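Local coordinates for protein mevalonate 3-kinase (Thermoplasma acidophilum, PDB 4RKS) that catalyses the ATP-dependent phosphorylation of (R)-mevalonate to mevalonate 3-phosphate in an alternative mevalonate pathway of extreme acidophiles, at residues Ala29-Gly34 with Ile56-Ser61; Tyr193-Phe198 with Leu325-Gly330. All blocks are in the same frame, centred on the assembly; numbering follows the deposited sequence.

Contact 1: residues Ala29-Gly34 with Ile56-Ser61. With MEV ((R)-mevalonate), chain C.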
loop_
_atom_site.group_PDB
_atom_site.type_symbol
_atom_site.label_atom_id
_atom_site.label_comp_id
_atom_site.label_asym_id
_atom_site.label_seq_id
_atom_site.Cartn_x
_atom_site.Cartn_y
_atom_site.Cartn_z
ATOM N N ALA A 29 0.565 -9.934 5.736
ATOM C CA ALA A 29 0.123 -8.532 5.685
ATOM C C ALA A 29 -0.830 -8.324 4.507
ATOM O O ALA A 29 -0.976 -9.215 3.647
ATOM C CB ALA A 29 1.312 -7.585 5.598
ATOM N N TYR A 30 -1.468 -7.152 4.465
ATOM C CA TYR A 30 -2.488 -6.829 3.465
ATOM C C TYR A 30 -2.033 -5.690 2.566
ATOM O O TYR A 30 -1.332 -4.789 3.028
ATOM C CB TYR A 30 -3.820 -6.483 4.174
ATOM C CG TYR A 30 -4.225 -7.632 5.048
ATOM C CD1 TYR A 30 -4.739 -8.793 4.482
ATOM C CD2 TYR A 30 -4.011 -7.603 6.419
ATOM C CE1 TYR A 30 -5.073 -9.870 5.257
ATOM C CE2 TYR A 30 -4.334 -8.690 7.217
ATOM C CZ TYR A 30 -4.866 -9.822 6.619
ATOM O OH TYR A 30 -5.190 -10.915 7.371
ATOM N N PRO A 31 -2.440 -5.723 1.284
ATOM C CA PRO A 31 -2.071 -4.675 0.329
ATOM C C PRO A 31 -2.713 -3.337 0.662
ATOM O O PRO A 31 -3.561 -3.214 1.553
ATOM C CB PRO A 31 -2.581 -5.223 -1.014
ATOM C CG PRO A 31 -3.769 -6.064 -0.621
ATOM C CD PRO A 31 -3.370 -6.708 0.692
ATOM N N THR A 32 -2.273 -2.298 -0.033
ATOM C CA THR A 32 -2.678 -0.961 0.346
ATOM C C THR A 32 -3.148 -0.133 -0.853
ATOM O O THR A 32 -2.855 -0.458 -2.013
ATOM C CB THR A 32 -1.523 -0.213 1.067
ATOM O OG1 THR A 32 -0.456 0.015 0.150
ATOM C CG2 THR A 32 -0.994 -1.041 2.225
ATOM N N ILE A 33 -3.907 0.913 -0.540
ATOM C CA ILE A 33 -4.374 1.914 -1.501
ATOM C C ILE A 33 -4.000 3.297 -0.982
ATOM O O ILE A 33 -4.293 3.631 0.174
ATOM C CB ILE A 33 -5.909 1.841 -1.699
ATOM C CG1 ILE A 33 -6.304 0.522 -2.361
ATOM C CG2 ILE A 33 -6.413 3.037 -2.526
ATOM C CD1 ILE A 33 -7.784 0.162 -2.203
ATOM N N GLY A 34 -3.348 4.100 -1.814
ATOM C CA GLY A 34 -3.049 5.476 -1.445
ATOM C C GLY A 34 -4.294 6.351 -1.301
ATOM O O GLY A 34 -5.242 6.229 -2.067
ATOM N N ILE A 56 -4.639 3.433 3.044
ATOM C CA ILE A 56 -5.416 2.415 3.761
ATOM C C ILE A 56 -4.913 1.026 3.393
ATOM O O ILE A 56 -4.473 0.817 2.263
ATOM C CB ILE A 56 -6.917 2.454 3.397
ATOM C CG1 ILE A 56 -7.060 2.602 1.881
ATOM C CG2 ILE A 56 -7.647 3.533 4.145
ATOM C CD1 ILE A 56 -8.501 2.564 1.382
ATOM N N ALA A 57 -4.988 0.081 4.326
ATOM C CA ALA A 57 -4.817 -1.332 3.991
ATOM C C ALA A 57 -6.183 -1.931 3.647
ATOM O O ALA A 57 -7.186 -1.581 4.266
ATOM C CB ALA A 57 -4.174 -2.089 5.131
ATOM N N TYR A 58 -6.229 -2.818 2.655
ATOM C CA TYR A 58 -7.496 -3.449 2.275
ATOM C C TYR A 58 -7.347 -4.961 2.124
ATOM O O TYR A 58 -6.230 -5.478 2.022
ATOM C CB TYR A 58 -8.022 -2.855 0.966
ATOM C CG TYR A 58 -7.250 -3.304 -0.277
ATOM C CD1 TYR A 58 -6.125 -2.609 -0.711
ATOM C CD2 TYR A 58 -7.658 -4.415 -1.018
ATOM C CE1 TYR A 58 -5.431 -2.996 -1.840
ATOM C CE2 TYR A 58 -6.957 -4.825 -2.149
ATOM C CZ TYR A 58 -5.843 -4.107 -2.554
ATOM O OH TYR A 58 -5.129 -4.487 -3.668
ATOM N N SER A 59 -8.482 -5.661 2.114
ATOM C CA SER A 59 -8.527 -7.041 1.640
ATOM C C SER A 59 -9.925 -7.228 1.065
ATOM O O SER A 59 -10.586 -6.239 0.772
ATOM C CB SER A 59 -8.241 -8.044 2.758
ATOM O OG SER A 59 -7.943 -9.334 2.238
ATOM N N ASP A 60 -10.379 -8.473 0.911
ATOM C CA ASP A 60 -11.812 -8.711 0.685
ATOM C C ASP A 60 -12.447 -9.047 2.036
ATOM O O ASP A 60 -11.767 -8.986 3.058
ATOM C CB ASP A 60 -12.044 -9.806 -0.354
ATOM C CG ASP A 60 -11.362 -11.119 0.005
ATOM O OD1 ASP A 60 -11.008 -11.330 1.193
ATOM O OD2 ASP A 60 -11.192 -11.949 -0.909
ATOM N N SER A 61 -13.729 -9.405 2.053
ATOM C CA SER A 61 -14.451 -9.606 3.316
ATOM C C SER A 61 -13.946 -10.821 4.084
ATOM O O SER A 61 -14.057 -10.878 5.321
ATOM C CB SER A 61 -15.967 -9.741 3.067
ATOM O OG SER A 61 -16.234 -10.543 1.923
HETATM C C8 MEV C . 3.170 4.444 -3.921
HETATM O O8 MEV C . 4.545 4.142 -3.786
HETATM C C2 MEV C . 2.934 4.920 -5.338
HETATM C C3 MEV C . 1.496 4.982 -5.823
HETATM O O7 MEV C . 0.783 3.800 -5.562
HETATM C C4 MEV C . 0.754 6.144 -5.183
HETATM C C5 MEV C . 0.191 5.822 -3.811
HETATM O O3 MEV C . -0.455 4.753 -3.593
HETATM O O4 MEV C . 0.392 6.623 -2.867
HETATM C C6 MEV C . 1.553 5.184 -7.321
#
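The antiparallel strand pair in which Thr32 faces Ala57 and Ile33 faces Ile56 belongs to the N-terminal domain of this GHMP kinase and runs out at the mevalonate pocket, through Gly34. Ile33 and Ile56 form the hydrogen-bonded pair: Ile33 N reaches Ile56 O at 2.9 Å, and Ile56 N answers to Ile33 O. Two residues along, Tyr58 N bonds to Pro31 O. The Tyr58 side chain then doubles back over the first strand. With CG held between its own backbone N and carbonyl carbon (chi1 73°), the ring crosses Pro31 and Ile33 at about right angles. Pro31 CG lies over one face in a CH-pi contact, 3.7 Å from the centroid, and Ile33 CG1 comes obliquely to Tyr58 CD1 at 3.5 Å. Replacing Tyr58 by an alanine would probably leave Pro31 CG without its aromatic cover and deprive Ile33 CG1 of its neighbour. Tyr30 sets CB against Tyr58 O at 3.4 Å, and its hydroxyl is hydrogen-bonded to Trp332 NE1. At the pocket end, Gly34 CA lies 3.4 Å from mevalonate O3.

Contact 2: residues Tyr193-Phe198 with Leu325-Gly330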
loop_
_atom_site.group_PDB
_atom_site.type_symbol
_atom_site.label_atom_id
_atom_site.label_comp_id
_atom_site.label_asym_id
_atom_site.label_seq_id
_atom_site.Cartn_x
_atom_site.Cartn_y
_atom_site.Cartn_z
ATOM N N TYR A 193 -18.578 1.094 5.347
ATOM C CA TYR A 193 -18.137 1.447 3.999
ATOM C C TYR A 193 -17.487 0.273 3.305
ATOM O O TYR A 193 -16.940 -0.625 3.951
ATOM C CB TYR A 193 -17.176 2.644 4.046
ATOM C CG TYR A 193 -17.882 3.893 4.494
ATOM C CD1 TYR A 193 -18.096 4.141 5.845
ATOM C CD2 TYR A 193 -18.369 4.812 3.569
ATOM C CE1 TYR A 193 -18.768 5.275 6.267
ATOM C CE2 TYR A 193 -19.041 5.955 3.982
ATOM C CZ TYR A 193 -19.235 6.176 5.335
ATOM O OH TYR A 193 -19.895 7.298 5.770
ATOM N N SER A 194 -17.579 0.267 1.983
ATOM C CA SER A 194 -16.891 -0.733 1.186
ATOM C C SER A 194 -16.201 -0.037 0.038
ATOM O O SER A 194 -16.498 1.110 -0.271
ATOM C CB SER A 194 -17.860 -1.800 0.648
ATOM O OG SER A 194 -18.667 -2.340 1.682
ATOM N N ILE A 195 -15.281 -0.746 -0.602
ATOM C CA ILE A 195 -14.665 -0.245 -1.815
ATOM C C ILE A 195 -14.887 -1.243 -2.938
ATOM O O ILE A 195 -14.521 -2.419 -2.820
ATOM C CB ILE A 195 -13.157 0.018 -1.615
ATOM C CG1 ILE A 195 -12.964 1.219 -0.678
ATOM C CG2 ILE A 195 -12.465 0.282 -2.953
ATOM C CD1 ILE A 195 -11.523 1.483 -0.288
ATOM N N VAL A 196 -15.516 -0.800 -4.020
ATOM C CA VAL A 196 -15.595 -1.657 -5.198
ATOM C C VAL A 196 -14.442 -1.331 -6.151
ATOM O O VAL A 196 -14.338 -0.221 -6.670
ATOM C CB VAL A 196 -16.946 -1.520 -5.937
ATOM C CG1 VAL A 196 -17.004 -2.505 -7.117
ATOM C CG2 VAL A 196 -18.087 -1.773 -4.976
ATOM N N ALA A 197 -13.573 -2.309 -6.376
ATOM C CA ALA A 197 -12.433 -2.101 -7.263
ATOM C C ALA A 197 -12.755 -2.550 -8.691
ATOM O O ALA A 197 -13.182 -3.685 -8.926
ATOM C CB ALA A 197 -11.202 -2.842 -6.731
ATOM N N PHE A 198 -12.548 -1.647 -9.640
ATOM C CA PHE A 198 -12.716 -1.969 -11.044
ATOM C C PHE A 198 -11.354 -2.092 -11.694
ATOM O O PHE A 198 -10.654 -1.089 -11.880
ATOM C CB PHE A 198 -13.555 -0.900 -11.744
ATOM C CG PHE A 198 -14.969 -0.809 -11.225
ATOM C CD1 PHE A 198 -15.263 -0.059 -10.100
ATOM C CD2 PHE A 198 -16.001 -1.481 -11.865
ATOM C CE1 PHE A 198 -16.558 0.029 -9.626
ATOM C CE2 PHE A 198 -17.298 -1.404 -11.390
ATOM C CZ PHE A 198 -17.578 -0.646 -10.273
ATOM N N LEU A 325 -14.041 -4.906 -1.816
ATOM C CA LEU A 325 -12.952 -4.722 -0.855
ATOM C C LEU A 325 -13.407 -4.070 0.452
ATOM O O LEU A 325 -14.446 -3.413 0.507
ATOM C CB LEU A 325 -11.842 -3.867 -1.476
ATOM C CG LEU A 325 -11.258 -4.287 -2.826
ATOM C CD1 LEU A 325 -10.191 -3.298 -3.298
ATOM C CD2 LEU A 325 -10.684 -5.690 -2.752
ATOM N N ARG A 326 -12.606 -4.232 1.501
ATOM C CA ARG A 326 -12.872 -3.556 2.760
ATOM C C ARG A 326 -11.568 -3.144 3.452
ATOM O O ARG A 326 -10.509 -3.711 3.183
ATOM C CB ARG A 326 -13.701 -4.445 3.688
ATOM C CG ARG A 326 -13.041 -5.744 4.075
ATOM C CD ARG A 326 -13.687 -6.330 5.327
ATOM N NE ARG A 326 -15.146 -6.372 5.238
ATOM C CZ ARG A 326 -15.930 -6.987 6.119
ATOM N NH1 ARG A 326 -15.398 -7.620 7.157
ATOM N NH2 ARG A 326 -17.248 -6.975 5.957
ATOM N N ILE A 327 -11.656 -2.164 4.344
ATOM C CA ILE A 327 -10.477 -1.688 5.086
ATOM C C ILE A 327 -10.100 -2.706 6.157
ATOM O O ILE A 327 -10.963 -3.138 6.897
ATOM C CB ILE A 327 -10.729 -0.330 5.764
ATOM C CG1 ILE A 327 -11.175 0.726 4.747
ATOM C CG2 ILE A 327 -9.504 0.119 6.576
ATOM C CD1 ILE A 327 -10.456 0.665 3.459
ATOM N N VAL A 328 -8.827 -3.092 6.247
ATOM C CA VAL A 328 -8.414 -4.052 7.271
ATOM C C VAL A 328 -7.221 -3.536 8.103
ATOM O O VAL A 328 -6.785 -2.384 7.932
ATOM C CB VAL A 328 -8.075 -5.428 6.650
ATOM C CG1 VAL A 328 -9.307 -6.004 5.919
ATOM C CG2 VAL A 328 -6.884 -5.330 5.690
ATOM N N GLY A 329 -6.709 -4.388 8.999
ATOM C CA GLY A 329 -5.681 -4.007 9.969
ATOM C C GLY A 329 -4.248 -4.252 9.497
ATOM O O GLY A 329 -4.011 -4.483 8.308
ATOM N N GLY A 330 -3.294 -4.223 10.434
ATOM C CA GLY A 330 -1.872 -4.298 10.099
ATOM C C GLY A 330 -1.300 -5.709 9.997
ATOM O O GLY A 330 -2.022 -6.688 10.154
HETATM O O HOH W 1 -14.377 -1.340 5.164
#
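Strands 193-199 and 321-327 run antiparallel here, their short segments inclined at 138°, within the beta structure of this GHMP kinase. Between 193-198 and 325-330 the one bridge is Ile195 with Leu325, the pairing going on through the backbone bonds of Ala197 with Lys323. At the start, Tyr193 is linked across by a water, which lies 2.9 Å from Tyr193 O, to which it may donate, and accepts from Ile327 N at 3.0 Å, bridging the strands where they have begun to splay. Ser194 follows with a lighter touch, its CB resting near Leu325 O. Ile195 makes the hydrogen-bonded pair with Leu325. The bond from Ile195 N to Leu325 O is almost straight at hydrogen (179°); the return bond, Leu325 N to Ile195 O, is 2.7 Å long. On the face shared by these two residues, their CB atoms meet at 4.1 Å. Ile195 carries CG1 anti to its carbonyl carbon (chi1 -69°), and the extended branch beyond it brings CD1 to Ile327 CD1, the two side chains crossing at a slant. Tyr300 of strand 298-304 also packs on Ile195. Farther on, Ala197 turns its methyl toward the partner strand, and the last touch is Ala197 CB against Leu325 CD1 at 3.6 Å.

In the fold
Contacts 1 and 2 lie side by side, their centres about 6 Å apart, joined where strand 53-59 of contact 1 runs antiparallel to strand 321-327 of contact 2. The join includes probable hydrogen bonds from Arg326 N to Ser59 O and from Val328 N to Ala57 O, and packing of Ile56 CD1 on Ile327 CD1. The strand order 24-34, 53-59, 321-327, 193-199 thus brings together distant parts of the sequence: contact 1 closes before contact 2 opens, and the latter spans 126 intervening residues, many helical. Continuous pairing therefore connects the mevalonate-lining end of 29-34 with 193-198.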